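Local coordinates for protein alpha-1,2-mannosidase (Trichoderma reesei, PDB 1HCU) that removes alpha-1,2-linked mannose residues from high-mannose N-glycans, cleaving four in succession, probably down to the five-mannose form and with calcium as cofactor, at residues P215-G220 with S294-Q299; K409-A414 with Y462-E467. All coordinates share one frame; numbering follows the deposited sequence.

Contact 1 (P215-G220 with S294-Q299); sequences PEAWPG and SSYNGQ
Ala217 and Trp218 press against Tyr296, Gly298 and Gln299, the end of a strand and the turn that follows it. Just before them, Glu216 points away from this partner and braces its own loop: OE1 accepts the backbone N of Gly220 at 3.0 Å (N-H...O angle 152°) and also pairs with Arg268, so one carboxylate oxygen holds both the loop and helix 263-280. Ala217 directs CB into the crook of the turn. There CB lies 3.1 Å from Gly298 O, a tight approach, and 3.6 Å from Tyr296 CD1, with CE1 of the same ring scarcely farther. The Tyr296 hydroxyl reaches past the alanine to hydrogen-bond Ile222 O, farther along the same loop. Trp218 follows with its indole laid across the turn. Tyr296 CB meets the ring edge close to its plane, 4.2 Å from CZ3. The six-membered ring also reaches the turn backbone, CH2 being 3.2 Å from Gln299 O and CZ3 3.7 Å from Gly298 O. The side chain of Gln299 is bent about CB-CG (chi2 -57°), which turns CD back, and its amide group lies over one face of the indole, toward the rim. Amide and indole planes stand 63° apart, so the two groups are far from a parallel stack. The ring that does stack on Trp218 is that of His279, at the end of helix 263-280. Pro219 O continues the attachment to that helix through Ser275 OG. Gly298, at positive phi, turns the chain between strands 292-297 and 300-306. The arrangement is that of a beta-hairpin turn gripped by an irregular loop, an alanine and a tryptophan closing over its backbone, at the periphery of the largely helical glycosyl hydrolase family 47 fold.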
# COMPACT_ATOMS: atom_id res chain seq x y z
N PRO A 215 1.48 -2.04 27.88
CA PRO A 215 0.85 -0.72 27.86
C PRO A 215 1.12 0.00 26.55
O PRO A 215 2.16 -0.23 25.92
CB PRO A 215 1.49 -0.01 29.05
CG PRO A 215 2.88 -0.58 29.04
CD PRO A 215 2.62 -2.07 28.81
N GLU A 216 0.20 0.86 26.13
CA GLU A 216 0.39 1.60 24.88
C GLU A 216 1.49 2.62 25.08
O GLU A 216 1.53 3.28 26.12
CB GLU A 216 -0.90 2.30 24.49
CG GLU A 216 -2.09 1.37 24.40
CD GLU A 216 -3.39 2.11 24.21
OE1 GLU A 216 -3.67 2.55 23.08
OE2 GLU A 216 -4.13 2.25 25.20
N ALA A 217 2.38 2.76 24.11
CA ALA A 217 3.45 3.74 24.22
C ALA A 217 2.79 5.08 24.46
O ALA A 217 3.21 5.87 25.30
CB ALA A 217 4.26 3.78 22.95
N TRP A 218 1.72 5.31 23.70
CA TRP A 218 0.93 6.53 23.78
C TRP A 218 -0.47 6.12 23.36
O TRP A 218 -0.66 5.13 22.67
CB TRP A 218 1.48 7.60 22.84
CG TRP A 218 2.62 8.39 23.41
CD1 TRP A 218 2.56 9.29 24.44
CD2 TRP A 218 4.00 8.33 23.02
NE1 TRP A 218 3.81 9.79 24.71
CE2 TRP A 218 4.71 9.22 23.85
CE3 TRP A 218 4.70 7.61 22.04
CZ2 TRP A 218 6.09 9.41 23.73
CZ3 TRP A 218 6.07 7.79 21.92
CH2 TRP A 218 6.75 8.69 22.77
N PRO A 219 -1.48 6.89 23.79
CA PRO A 219 -2.87 6.56 23.43
C PRO A 219 -3.01 6.31 21.92
O PRO A 219 -2.67 7.16 21.11
CB PRO A 219 -3.64 7.80 23.89
CG PRO A 219 -2.83 8.28 25.07
CD PRO A 219 -1.41 8.15 24.55
N GLY A 220 -3.48 5.12 21.56
CA GLY A 220 -3.65 4.80 20.15
C GLY A 220 -2.43 4.16 19.50
O GLY A 220 -2.56 3.51 18.46
N SER A 294 9.18 9.22 13.32
CA SER A 294 10.13 8.35 14.02
C SER A 294 9.39 7.07 14.41
O SER A 294 8.16 7.04 14.39
CB SER A 294 10.65 9.01 15.30
OG SER A 294 11.48 10.13 15.04
N SER A 295 10.15 6.03 14.74
CA SER A 295 9.58 4.77 15.18
C SER A 295 9.59 4.91 16.70
O SER A 295 10.18 5.85 17.23
CB SER A 295 10.47 3.60 14.77
OG SER A 295 11.73 3.69 15.40
N TYR A 296 8.95 3.98 17.40
CA TYR A 296 8.90 4.08 18.85
C TYR A 296 8.92 2.76 19.58
O TYR A 296 8.62 1.71 19.02
CB TYR A 296 7.65 4.87 19.27
CG TYR A 296 6.35 4.19 18.92
CD1 TYR A 296 5.79 3.22 19.76
CD2 TYR A 296 5.68 4.48 17.73
CE1 TYR A 296 4.60 2.55 19.42
CE2 TYR A 296 4.50 3.82 17.38
CZ TYR A 296 3.97 2.85 18.23
OH TYR A 296 2.82 2.20 17.87
N ASN A 297 9.28 2.83 20.85
CA ASN A 297 9.33 1.69 21.74
C ASN A 297 9.21 2.32 23.11
O ASN A 297 10.17 2.88 23.64
CB ASN A 297 10.65 0.93 21.58
CG ASN A 297 10.64 -0.41 22.29
OD1 ASN A 297 11.48 -1.26 22.05
ND2 ASN A 297 9.67 -0.60 23.18
N GLY A 298 8.02 2.24 23.69
CA GLY A 298 7.79 2.86 24.98
C GLY A 298 7.65 4.33 24.67
O GLY A 298 7.13 4.70 23.62
N GLN A 299 8.13 5.19 25.57
CA GLN A 299 8.05 6.62 25.37
C GLN A 299 9.28 7.11 24.60
O GLN A 299 9.47 8.30 24.41
CB GLN A 299 7.97 7.35 26.71
CG GLN A 299 7.15 6.61 27.77
CD GLN A 299 5.74 6.33 27.31
OE1 GLN A 299 5.01 7.24 26.90
NE2 GLN A 299 5.33 5.06 27.36

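Contact 2 (K409-A414 with Y462-E467); sequences KWQDLA and YLIFAE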
# COMPACT_ATOMS: atom_id res chain seq x y z
N LYS A 409 0.95 22.39 -8.32
CA LYS A 409 2.31 22.21 -7.84
C LYS A 409 2.54 20.73 -7.50
O LYS A 409 3.62 20.19 -7.74
CB LYS A 409 2.52 23.05 -6.58
CG LYS A 409 3.90 23.69 -6.47
CD LYS A 409 4.99 22.65 -6.48
CE LYS A 409 6.17 23.13 -7.32
NZ LYS A 409 5.77 23.45 -8.72
N TRP A 410 1.52 20.09 -6.95
CA TRP A 410 1.64 18.69 -6.56
C TRP A 410 1.78 17.79 -7.77
O TRP A 410 2.53 16.81 -7.74
CB TRP A 410 0.43 18.27 -5.71
CG TRP A 410 0.37 19.03 -4.42
CD1 TRP A 410 -0.45 20.08 -4.13
CD2 TRP A 410 1.22 18.86 -3.27
NE1 TRP A 410 -0.17 20.58 -2.88
CE2 TRP A 410 0.85 19.85 -2.33
CE3 TRP A 410 2.26 17.97 -2.95
CZ2 TRP A 410 1.49 19.97 -1.09
CZ3 TRP A 410 2.89 18.09 -1.71
CH2 TRP A 410 2.50 19.09 -0.80
N GLN A 411 1.08 18.12 -8.84
CA GLN A 411 1.19 17.34 -10.06
C GLN A 411 2.62 17.45 -10.57
O GLN A 411 3.18 16.48 -11.07
CB GLN A 411 0.23 17.84 -11.11
CG GLN A 411 -1.21 17.68 -10.72
CD GLN A 411 -2.13 18.21 -11.77
OE1 GLN A 411 -2.09 19.39 -12.10
NE2 GLN A 411 -2.96 17.33 -12.33
N ASP A 412 3.21 18.64 -10.44
CA ASP A 412 4.59 18.84 -10.91
C ASP A 412 5.56 17.98 -10.11
O ASP A 412 6.48 17.39 -10.67
CB ASP A 412 4.99 20.32 -10.81
CG ASP A 412 4.20 21.21 -11.76
OD1 ASP A 412 4.11 22.43 -11.50
OD2 ASP A 412 3.67 20.70 -12.77
N LEU A 413 5.35 17.90 -8.80
CA LEU A 413 6.22 17.09 -7.96
C LEU A 413 6.10 15.62 -8.35
O LEU A 413 7.10 14.93 -8.52
CB LEU A 413 5.87 17.27 -6.48
CG LEU A 413 6.04 18.70 -5.97
CD1 LEU A 413 5.63 18.76 -4.51
CD2 LEU A 413 7.48 19.16 -6.15
N ALA A 414 4.86 15.15 -8.52
CA ALA A 414 4.61 13.77 -8.91
C ALA A 414 5.27 13.47 -10.25
O ALA A 414 5.88 12.41 -10.45
CB ALA A 414 3.11 13.51 -9.01
N TYR A 462 -0.96 7.92 -12.71
CA TYR A 462 -1.94 8.18 -13.74
C TYR A 462 -3.11 9.04 -13.25
O TYR A 462 -3.46 10.04 -13.88
CB TYR A 462 -2.48 6.86 -14.27
CG TYR A 462 -3.57 7.04 -15.29
CD1 TYR A 462 -3.27 7.50 -16.57
CD2 TYR A 462 -4.90 6.78 -14.98
CE1 TYR A 462 -4.26 7.69 -17.51
CE2 TYR A 462 -5.90 6.97 -15.92
CZ TYR A 462 -5.57 7.43 -17.18
OH TYR A 462 -6.54 7.61 -18.13
N LEU A 463 -3.71 8.64 -12.14
CA LEU A 463 -4.86 9.34 -11.58
C LEU A 463 -4.61 10.79 -11.24
O LEU A 463 -5.53 11.62 -11.28
CB LEU A 463 -5.38 8.59 -10.34
CG LEU A 463 -5.98 7.21 -10.62
CD1 LEU A 463 -6.36 6.51 -9.31
CD2 LEU A 463 -7.20 7.36 -11.53
N ILE A 464 -3.38 11.13 -10.90
CA ILE A 464 -3.09 12.51 -10.56
C ILE A 464 -3.09 13.42 -11.81
O ILE A 464 -3.27 14.63 -11.70
CB ILE A 464 -1.75 12.62 -9.77
CG1 ILE A 464 -1.70 13.96 -9.04
CG2 ILE A 464 -0.57 12.42 -10.69
CD1 ILE A 464 -0.56 14.07 -8.05
N PHE A 465 -2.94 12.82 -13.00
CA PHE A 465 -2.95 13.58 -14.26
C PHE A 465 -4.24 13.31 -15.07
O PHE A 465 -4.58 14.06 -15.98
CB PHE A 465 -1.73 13.20 -15.13
CG PHE A 465 -0.39 13.38 -14.45
CD1 PHE A 465 0.01 14.63 -13.96
CD2 PHE A 465 0.49 12.30 -14.31
CE1 PHE A 465 1.25 14.79 -13.35
CE2 PHE A 465 1.73 12.46 -13.70
CZ PHE A 465 2.12 13.71 -13.21
N ALA A 466 -4.94 12.24 -14.70
CA ALA A 466 -6.17 11.82 -15.37
C ALA A 466 -7.41 12.68 -15.17
O ALA A 466 -7.42 13.61 -14.36
CB ALA A 466 -6.50 10.37 -14.98
N GLU A 467 -8.46 12.34 -15.92
CA GLU A 467 -9.74 13.04 -15.87
C GLU A 467 -10.52 12.59 -14.65
O GLU A 467 -10.26 11.53 -14.08
CB GLU A 467 -10.55 12.72 -17.13
CG GLU A 467 -9.84 12.99 -18.46
CD GLU A 467 -9.76 14.48 -18.80
OE1 GLU A 467 -10.83 15.14 -18.81
OE2 GLU A 467 -8.65 14.97 -19.07
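The Phe465 ring presents its edge to the backbone of Gln411: CE1 lies 3.4 Å from Gln411 O, near the ring plane, and 3.9 Å from Gln411 CB. One face carries Ile464 CG2, 3.6 Å above the plane and over the ring centre, so these sequence neighbours form one apolar surface. Ala414 CB comes to the ring obliquely, near CZ. The other flat group is the Gln411 amide, whose NE2 donates to Ile464 O at 2.8 Å. This bond is nearly straight (N-H...O angle 168°), with the acceptor in the amide plane and the donor in the carbonyl plane, which fixes the rotation of the amide. The side chain is extended beyond CG (chi2 179°), carrying CD away from its own helix. NE2 has a weak second bond to Ser10 O, in the N-terminal segment.

Helices 408-425 and 451-465 meet here as parts of the alpha-helical barrel of family 47 mannosidases, and the glutamine reaches a carbonyl near the C-terminal end of the second helix, where the helix dipole would probably favour an N-H donor. Beside that bond Gln411 and Ile464 run past each other in opposite directions. Ile464 CG1 stands anti to the backbone N (chi1 -161°), and beyond it CD1 packs on Ala414 CB at 3.8 Å. Ala414 points CB toward 462-467, where this one methyl meets both the isoleucine and the phenylalanine. Helix 13-33 adds Arg15 and Ala16 against Phe465. Farther round helix 408-425, pointing away from this partner, Asp412 pairs through OD1 with Lys409 NZ at 3.4 Å and through OD2 with Arg15.

Overall arrangement
Contact 2 is buried and joins two helices, whereas contact 1 is only partly buried and ties an irregular loop to a hairpin turn; they have no secondary-structure element in common. Their centres are 35 Å apart and their nearest atoms about 18 Å, and in sequence the first closes before the second opens. Contact 1 relies on an indole and an alanine meeting backbone oxygens and an exposed glutamine side chain, while contact 2 combines aliphatic and aromatic packing with one clear side-chain-to-backbone hydrogen bond. In contact 1 the side chain of Tyr296 is about 11 Å from that of Asp245, a predicted active-site residue; contact 2 is away from the annotated sites.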